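Local coordinates for tetraacyldisaccharide 4'-kinase (Aquifex aeolicus, PDB 4EHX), which transfers the gamma-phosphate of ATP to the 4'-position of a tetraacyldisaccharide 1-phosphate, forming lipid IVA in the lipid A pathway, at residues 99-103 with 280-286. Numbering follows the deposited sequence.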
# COMPACT_ATOMS: atom_id res chain seq x y z
N ASP A 99 0.01 10.26 -6.90
CA ASP A 99 -0.19 8.93 -7.47
C ASP A 99 -0.69 7.90 -6.46
O ASP A 99 -1.48 7.03 -6.80
CB ASP A 99 1.08 8.42 -8.14
CG ASP A 99 1.29 9.01 -9.53
OD1 ASP A 99 0.64 10.03 -9.86
OD2 ASP A 99 2.11 8.46 -10.28
N GLU A 100 -0.22 8.00 -5.22
CA GLU A 100 -0.51 6.99 -4.20
C GLU A 100 -1.96 6.99 -3.69
O GLU A 100 -2.63 5.95 -3.68
CB GLU A 100 0.45 7.12 -3.00
CG GLU A 100 1.90 7.43 -3.38
CD GLU A 100 2.14 8.89 -3.76
OE1 GLU A 100 1.86 9.79 -2.93
OE2 GLU A 100 2.60 9.15 -4.90
N PRO A 101 -2.44 8.15 -3.21
CA PRO A 101 -3.85 8.17 -2.78
C PRO A 101 -4.79 7.91 -3.97
O PRO A 101 -5.83 7.29 -3.79
CB PRO A 101 -4.04 9.60 -2.25
CG PRO A 101 -2.65 10.06 -1.87
CD PRO A 101 -1.77 9.44 -2.94
N TYR A 102 -4.43 8.41 -5.15
CA TYR A 102 -5.29 8.22 -6.32
C TYR A 102 -5.40 6.73 -6.66
O TYR A 102 -6.50 6.21 -6.86
CB TYR A 102 -4.81 9.03 -7.53
CG TYR A 102 -5.78 8.95 -8.71
CD1 TYR A 102 -5.75 7.87 -9.59
CD2 TYR A 102 -6.73 9.95 -8.92
CE1 TYR A 102 -6.65 7.80 -10.66
CE2 TYR A 102 -7.63 9.88 -9.98
CZ TYR A 102 -7.58 8.80 -10.85
OH TYR A 102 -8.46 8.73 -11.90
N LEU A 103 -4.26 6.05 -6.72
CA LEU A 103 -4.28 4.62 -6.97
C LEU A 103 -5.10 3.87 -5.91
O LEU A 103 -5.93 3.01 -6.23
CB LEU A 103 -2.85 4.06 -7.03
CG LEU A 103 -2.72 2.54 -7.16
CD1 LEU A 103 -3.50 1.99 -8.36
CD2 LEU A 103 -1.24 2.15 -7.23
N LYS A 280 0.03 1.21 -11.14
CA LYS A 280 0.52 2.59 -11.04
C LYS A 280 0.60 3.25 -12.41
O LYS A 280 0.40 4.46 -12.54
CB LYS A 280 1.88 2.65 -10.35
CG LYS A 280 2.42 4.08 -10.23
CD LYS A 280 3.79 4.13 -9.57
CE LYS A 280 4.30 5.56 -9.51
NZ LYS A 280 5.68 5.64 -8.93
N ASP A 281 0.92 2.47 -13.44
CA ASP A 281 0.91 2.99 -14.81
C ASP A 281 -0.52 3.10 -15.34
O ASP A 281 -0.89 4.06 -16.02
CB ASP A 281 1.71 2.08 -15.73
CG ASP A 281 3.19 2.13 -15.44
OD1 ASP A 281 3.81 3.18 -15.73
OD2 ASP A 281 3.74 1.13 -14.95
N LEU A 282 -1.33 2.11 -14.99
CA LEU A 282 -2.67 2.01 -15.54
C LEU A 282 -3.53 3.23 -15.21
O LEU A 282 -4.42 3.58 -15.97
CB LEU A 282 -3.34 0.72 -15.05
CG LEU A 282 -4.72 0.36 -15.60
CD1 LEU A 282 -4.69 0.11 -17.12
CD2 LEU A 282 -5.24 -0.86 -14.85
N ILE A 283 -3.27 3.88 -14.07
CA ILE A 283 -4.11 5.01 -13.67
C ILE A 283 -4.01 6.16 -14.67
O ILE A 283 -4.90 7.01 -14.72
CB ILE A 283 -3.81 5.53 -12.24
CG1 ILE A 283 -2.34 5.92 -12.09
CG2 ILE A 283 -4.18 4.49 -11.20
CD1 ILE A 283 -2.00 6.54 -10.74
N LYS A 284 -2.95 6.17 -15.47
CA LYS A 284 -2.72 7.26 -16.42
C LYS A 284 -3.23 6.91 -17.81
O LYS A 284 -3.10 7.70 -18.74
CB LYS A 284 -1.23 7.60 -16.48
CG LYS A 284 -0.67 8.10 -15.16
CD LYS A 284 0.69 7.48 -14.86
CE LYS A 284 1.19 7.88 -13.49
NZ LYS A 284 1.37 9.35 -13.38
N LEU A 285 -3.83 5.73 -17.94
CA LEU A 285 -4.27 5.22 -19.23
C LEU A 285 -5.73 4.80 -19.22
O LEU A 285 -6.14 3.91 -19.97
CB LEU A 285 -3.39 4.05 -19.66
CG LEU A 285 -1.93 4.39 -19.90
CD1 LEU A 285 -1.10 3.12 -20.01
CD2 LEU A 285 -1.81 5.23 -21.17
N GLN A 286 -6.53 5.43 -18.36
CA GLN A 286 -7.93 5.05 -18.28
C GLN A 286 -8.65 5.40 -19.58
O GLN A 286 -8.37 6.44 -20.19
CB GLN A 286 -8.60 5.72 -17.09
CG GLN A 286 -7.92 5.36 -15.77
CD GLN A 286 -8.51 6.09 -14.59
OE1 GLN A 286 -9.72 6.15 -14.42
NE2 GLN A 286 -7.64 6.66 -13.75
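The best-defined polar link is the hydrogen bond from Gln286 NE2 to Tyr102 OH, 2.9 Å long with an N-H...O angle of 157°. The same Gln286 NE2 also donates to the carbonyl O of Ile283 at 2.9 Å and 158°, so the amide nitrogen bridges Tyr102 OH and the backbone three residues earlier; its OE1 is taken by Lys106, a turn further along helix 99-107. A second link, the salt bridge between Lys284 NZ and Asp99 OD2, measures 3.3 Å and is weak as a hydrogen bond. Lys280 reaches the same carboxylate with its aliphatic part, CE lying 3.7 Å from Asp99 OD2.

Between these polar ends sits Ile283, whose CA-CB bond points toward the helix. Its CG2 meets Leu103 CD1 at 3.8 Å, its CB lies 4.0 Å from Tyr102 CE1, and its CD1 comes within 4.0 Å of the carbonyl O of Asp99. Asp99, Tyr102 and Leu103, at positions i, i+3 and i+4, thus present one helical face to Ile283.

A type I beta turn runs from Leu282 to Leu285, shortly after strand 275-277. That strand and its parallel neighbours 229-233 and 252-257 join the kinase core through strands 291-300 and 201-212. The contact thus packs this smaller lobe against helix 99-107 of the P-loop core, close to the predicted ATP site: the side chains of Leu103 and Thr52 are about 5 Å apart.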